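Long-range contact in putative Acetyltransferase from the GNAT family (PDB 3EC4), which probably transfers acyl groups, most likely acetyl from acetyl-CoA, to an acceptor not yet identified: residues P123-Y135 with L143-P155. Numbering follows the deposited sequence.
Sequences PWASGTWRYGQFY and LAAMAGERMRPAP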
loop_
_atom_site.group_PDB
_atom_site.type_symbol
_atom_site.label_atom_id
_atom_site.label_comp_id
_atom_site.label_asym_id
_atom_site.label_seq_id
_atom_site.Cartn_x
_atom_site.Cartn_y
_atom_site.Cartn_z
ATOM N N PRO A 123 5.305 1.217 4.120
ATOM C CA PRO A 123 6.343 2.173 3.764
ATOM C C PRO A 123 5.765 3.596 3.767
ATOM O O PRO A 123 4.576 3.821 3.522
ATOM C CB PRO A 123 6.707 1.791 2.346
ATOM C CG PRO A 123 6.283 0.404 2.206
ATOM C CD PRO A 123 5.068 0.256 3.040
ATOM N N TRP A 124 6.599 4.548 4.083
ATOM C CA TRP A 124 6.194 5.917 4.074
ATOM C C TRP A 124 7.440 6.711 3.721
ATOM O O TRP A 124 8.413 6.730 4.492
ATOM C CB TRP A 124 5.659 6.314 5.434
ATOM C CG TRP A 124 5.084 7.651 5.430
ATOM C CD1 TRP A 124 5.719 8.839 5.702
ATOM C CD2 TRP A 124 3.747 7.982 5.057
ATOM N NE1 TRP A 124 4.823 9.879 5.569
ATOM C CE2 TRP A 124 3.614 9.381 5.158
ATOM C CE3 TRP A 124 2.651 7.230 4.653
ATOM C CZ2 TRP A 124 2.412 10.037 4.874
ATOM C CZ3 TRP A 124 1.463 7.882 4.381
ATOM C CH2 TRP A 124 1.371 9.278 4.467
ATOM N N ALA A 125 7.416 7.317 2.548
ATOM C CA ALA A 125 8.473 8.186 2.108
ATOM C C ALA A 125 7.958 9.611 2.085
ATOM O O ALA A 125 6.771 9.874 2.354
ATOM C CB ALA A 125 8.975 7.751 0.723
ATOM N N SER A 126 8.863 10.533 1.762
ATOM C CA SER A 126 8.537 11.956 1.795
ATOM C C SER A 126 7.273 12.310 1.014
ATOM O O SER A 126 6.522 13.201 1.424
ATOM C CB SER A 126 9.715 12.739 1.217
ATOM O OG SER A 126 9.981 12.323 -0.097
ATOM N N GLY A 127 7.032 11.638 -0.122
ATOM C CA GLY A 127 5.899 11.986 -0.988
ATOM C C GLY A 127 4.767 10.967 -1.090
ATOM O O GLY A 127 3.919 11.083 -1.965
ATOM N N THR A 128 4.768 9.979 -0.195
ATOM C CA THR A 128 3.746 8.924 -0.172
ATOM C C THR A 128 2.317 9.519 -0.041
ATOM O O THR A 128 1.366 8.982 -0.593
ATOM C CB THR A 128 4.032 7.917 0.951
ATOM O OG1 THR A 128 5.344 7.347 0.765
ATOM C CG2 THR A 128 2.977 6.800 0.974
ATOM N N TRP A 129 2.181 10.643 0.659
ATOM C CA TRP A 129 0.872 11.291 0.805
ATOM C C TRP A 129 0.318 11.731 -0.526
ATOM O O TRP A 129 -0.877 12.025 -0.622
ATOM C CB TRP A 129 0.951 12.495 1.738
ATOM C CG TRP A 129 1.784 13.674 1.206
ATOM C CD1 TRP A 129 3.151 13.827 1.274
ATOM C CD2 TRP A 129 1.291 14.832 0.545
ATOM N NE1 TRP A 129 3.517 15.006 0.718
ATOM C CE2 TRP A 129 2.396 15.650 0.259
ATOM C CE3 TRP A 129 0.007 15.281 0.201
ATOM C CZ2 TRP A 129 2.266 16.880 -0.389
ATOM C CZ3 TRP A 129 -0.125 16.502 -0.446
ATOM C CH2 TRP A 129 0.998 17.287 -0.732
ATOM N N ARG A 130 1.176 11.879 -1.545
ATOM C CA ARG A 130 0.681 12.273 -2.866
ATOM C C ARG A 130 0.146 11.108 -3.695
ATOM O O ARG A 130 -0.311 11.349 -4.814
ATOM C CB ARG A 130 1.750 12.987 -3.702
ATOM C CG ARG A 130 2.470 14.132 -3.038
ATOM C CD ARG A 130 3.316 14.884 -4.043
ATOM N NE ARG A 130 3.745 16.170 -3.492
ATOM C CZ ARG A 130 4.876 16.361 -2.814
ATOM N NH1 ARG A 130 5.724 15.358 -2.595
ATOM N NH2 ARG A 130 5.168 17.572 -2.350
ATOM N N TYR A 131 0.192 9.883 -3.158
ATOM C CA TYR A 131 -0.148 8.670 -3.935
ATOM C C TYR A 131 -1.627 8.697 -4.285
ATOM O O TYR A 131 -2.037 8.197 -5.322
ATOM C CB TYR A 131 0.180 7.418 -3.137
ATOM C CG TYR A 131 0.891 6.303 -3.844
ATOM C CD1 TYR A 131 0.493 5.866 -5.104
ATOM C CD2 TYR A 131 1.951 5.661 -3.228
ATOM C CE1 TYR A 131 1.161 4.794 -5.718
ATOM C CE2 TYR A 131 2.599 4.609 -3.810
ATOM C CZ TYR A 131 2.216 4.186 -5.058
ATOM O OH TYR A 131 2.873 3.120 -5.641
ATOM N N GLY A 132 -2.422 9.299 -3.401
ATOM C CA GLY A 132 -3.858 9.459 -3.597
ATOM C C GLY A 132 -4.492 10.164 -2.410
ATOM O O GLY A 132 -3.806 10.843 -1.637
ATOM N N GLN A 133 -5.801 9.991 -2.261
ATOM C CA GLN A 133 -6.547 10.684 -1.208
ATOM C C GLN A 133 -6.249 10.074 0.138
ATOM O O GLN A 133 -6.319 8.861 0.308
ATOM C CB GLN A 133 -8.042 10.576 -1.447
ATOM C CG GLN A 133 -8.891 11.384 -0.450
ATOM C CD GLN A 133 -8.698 12.866 -0.583
ATOM O OE1 GLN A 133 -8.794 13.401 -1.685
ATOM N NE2 GLN A 133 -8.404 13.545 0.529
ATOM N N PHE A 134 -6.023 10.944 1.117
ATOM C CA PHE A 134 -5.924 10.595 2.516
ATOM C C PHE A 134 -6.981 11.270 3.362
ATOM O O PHE A 134 -7.405 12.406 3.083
ATOM C CB PHE A 134 -4.511 10.939 3.028
ATOM C CG PHE A 134 -3.517 9.835 2.788
ATOM C CD1 PHE A 134 -2.967 9.655 1.529
ATOM C CD2 PHE A 134 -3.171 8.963 3.796
ATOM C CE1 PHE A 134 -2.084 8.599 1.286
ATOM C CE2 PHE A 134 -2.285 7.907 3.557
ATOM C CZ PHE A 134 -1.736 7.745 2.316
ATOM N N TYR A 135 -7.470 10.532 4.356
ATOM C CA TYR A 135 -8.424 11.028 5.318
ATOM C C TYR A 135 -7.850 10.839 6.717
ATOM O O TYR A 135 -6.960 9.987 6.949
ATOM C CB TYR A 135 -9.739 10.264 5.174
ATOM C CG TYR A 135 -10.500 10.597 3.891
ATOM C CD1 TYR A 135 -11.218 11.754 3.789
ATOM C CD2 TYR A 135 -10.467 9.755 2.788
ATOM C CE1 TYR A 135 -11.923 12.063 2.634
ATOM C CE2 TYR A 135 -11.171 10.063 1.625
ATOM C CZ TYR A 135 -11.893 11.230 1.571
ATOM O OH TYR A 135 -12.596 11.592 0.417
ATOM N N LEU A 143 -3.838 14.785 15.083
ATOM C CA LEU A 143 -4.188 13.800 14.048
ATOM C C LEU A 143 -4.133 12.428 14.683
ATOM O O LEU A 143 -3.066 11.905 14.892
ATOM C CB LEU A 143 -3.222 13.878 12.867
ATOM C CG LEU A 143 -3.455 12.912 11.687
ATOM C CD1 LEU A 143 -4.856 13.146 11.108
ATOM C CD2 LEU A 143 -2.356 13.005 10.658
ATOM N N ALA A 144 -5.292 11.856 14.986
ATOM C CA ALA A 144 -5.366 10.597 15.736
ATOM C C ALA A 144 -5.043 9.369 14.896
ATOM O O ALA A 144 -4.492 8.404 15.370
ATOM C CB ALA A 144 -6.719 10.466 16.345
ATOM N N ALA A 145 -5.436 9.413 13.627
ATOM C CA ALA A 145 -5.454 8.240 12.764
ATOM C C ALA A 145 -5.641 8.729 11.352
ATOM O O ALA A 145 -6.193 9.806 11.131
ATOM C CB ALA A 145 -6.608 7.291 13.118
HETATM N N MSE A 146 -5.202 7.913 10.414
HETATM C CA MSE A 146 -5.367 8.207 8.996
HETATM C C MSE A 146 -5.488 6.946 8.157
HETATM O O MSE A 146 -5.187 5.817 8.616
HETATM C CB MSE A 146 -4.217 9.071 8.490
HETATM C CG MSE A 146 -2.958 8.319 8.392
HETATM SE SE MSE A 146 -1.491 9.428 7.751
HETATM C CE MSE A 146 -0.089 8.179 7.896
ATOM N N ALA A 147 -5.897 7.141 6.902
ATOM C CA ALA A 147 -5.892 6.086 5.887
ATOM C C ALA A 147 -5.948 6.746 4.527
ATOM O O ALA A 147 -6.445 7.862 4.381
ATOM C CB ALA A 147 -7.075 5.103 6.033
ATOM N N GLY A 148 -5.482 6.019 3.521
ATOM C CA GLY A 148 -5.394 6.566 2.199
ATOM C C GLY A 148 -5.483 5.544 1.091
ATOM O O GLY A 148 -5.817 4.359 1.300
ATOM N N GLU A 149 -5.138 6.039 -0.080
ATOM C CA GLU A 149 -5.087 5.281 -1.315
ATOM C C GLU A 149 -3.664 5.087 -1.779
ATOM O O GLU A 149 -2.831 5.978 -1.607
ATOM C CB GLU A 149 -5.834 6.025 -2.405
ATOM C CG GLU A 149 -7.256 6.383 -2.027
ATOM C CD GLU A 149 -7.953 7.211 -3.055
ATOM O OE1 GLU A 149 -7.309 8.078 -3.674
ATOM O OE2 GLU A 149 -9.185 7.023 -3.221
ATOM N N ARG A 150 -3.400 3.956 -2.423
ATOM C CA ARG A 150 -2.072 3.707 -2.974
ATOM C C ARG A 150 -2.109 3.166 -4.403
ATOM O O ARG A 150 -2.458 3.924 -5.318
ATOM C CB ARG A 150 -1.256 2.875 -1.986
ATOM C CG ARG A 150 0.230 2.884 -2.193
ATOM C CD ARG A 150 0.968 2.196 -1.069
ATOM N NE ARG A 150 0.742 0.773 -1.031
ATOM C CZ ARG A 150 1.269 -0.044 -0.115
ATOM N NH1 ARG A 150 2.075 0.391 0.860
ATOM N NH2 ARG A 150 0.985 -1.313 -0.153
HETATM N N MSE A 151 -1.733 1.903 -4.635
HETATM C CA MSE A 151 -1.530 1.420 -6.006
HETATM C C MSE A 151 -2.837 1.264 -6.785
HETATM O O MSE A 151 -3.926 1.017 -6.220
HETATM C CB MSE A 151 -0.763 0.087 -6.036
HETATM C CG MSE A 151 0.537 0.151 -5.337
HETATM SE SE MSE A 151 1.590 -1.445 -5.610
HETATM C CE MSE A 151 2.348 -1.533 -3.804
ATOM N N ARG A 152 -2.718 1.413 -8.095
ATOM C CA ARG A 152 -3.849 1.267 -8.996
ATOM C C ARG A 152 -3.435 0.383 -10.165
ATOM O O ARG A 152 -2.998 0.881 -11.172
ATOM C CB ARG A 152 -4.306 2.630 -9.497
ATOM C CG ARG A 152 -4.906 3.483 -8.371
ATOM C CD ARG A 152 -5.111 4.906 -8.783
ATOM N NE ARG A 152 -5.627 5.662 -7.666
ATOM C CZ ARG A 152 -6.903 5.761 -7.340
ATOM N NH1 ARG A 152 -7.841 5.258 -8.125
ATOM N NH2 ARG A 152 -7.245 6.438 -6.242
ATOM N N PRO A 153 -3.533 -0.954 -9.986
ATOM C CA PRO A 153 -3.079 -1.929 -10.978
ATOM C C PRO A 153 -3.828 -1.930 -12.329
ATOM O O PRO A 153 -3.316 -2.439 -13.313
ATOM C CB PRO A 153 -3.215 -3.263 -10.237
ATOM C CG PRO A 153 -3.120 -2.894 -8.761
ATOM C CD PRO A 153 -3.948 -1.612 -8.733
ATOM N N ALA A 154 -5.046 -1.406 -12.316
ATOM C CA ALA A 154 -5.855 -1.142 -13.483
ATOM C C ALA A 154 -6.811 0.020 -13.167
ATOM O O ALA A 154 -7.044 0.335 -11.987
ATOM C CB ALA A 154 -6.638 -2.400 -13.906
ATOM N N PRO A 155 -7.361 0.677 -14.204
ATOM C CA PRO A 155 -8.232 1.822 -13.948
ATOM C C PRO A 155 -9.346 1.603 -12.923
ATOM O O PRO A 155 -9.649 2.528 -12.172
ATOM C CB PRO A 155 -8.783 2.156 -15.336
ATOM C CG PRO A 155 -7.645 1.755 -16.244
ATOM C CD PRO A 155 -7.204 0.439 -15.643
HETATM O O HOH W 1 3.006 3.109 1.505
HETATM O O HOH W 2 0.004 5.877 -0.078
HETATM O O HOH W 3 -3.959 6.263 -5.474
#
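The ring of Phe134 lies flat over the backbone of Gly148, whose CA sits beneath its centre, 3.6 Å from the centroid. A CB at Gly148 would run into Phe134 CZ, so the bare CA makes a shallow seat for the ring. Beside this pair Met146, with CG between its backbone N and carbonyl carbon (chi1 72°), lifts its CE onto a face of Trp124, 3.9 Å from CZ3; its unbranched, extended chain reaches that face, and SE passes both rings obliquely in Met-aromatic contacts. Arg150 lays its methylene CG over the Tyr131 ring, 3.3 Å from CE2, and carries its guanidinium onward to a salt bridge with Glu159. With Tyr131 cut back to alanine, the methylenes of Arg150 would probably lose their cover and be less fixed, though Glu159 still holds the far end. A carboxylate suits position 149: Glu149 OE1 takes Gln133 N (2.8 Å) from above its plane and a salt bridge from Arg152 NH2 (3.0 Å), while OE2 pairs with Arg189. Tyr135 and Ala147 form an antiparallel hydrogen-bonded pair in the hairpin of strands 134-139 and 142-149. Helix 109-118 packs against Trp124 and Phe134 on one face of this GNAT sheet, helix 174-188 meets Tyr135 and Ala147 on the other, and strand 157-165 continues it beyond 142-149.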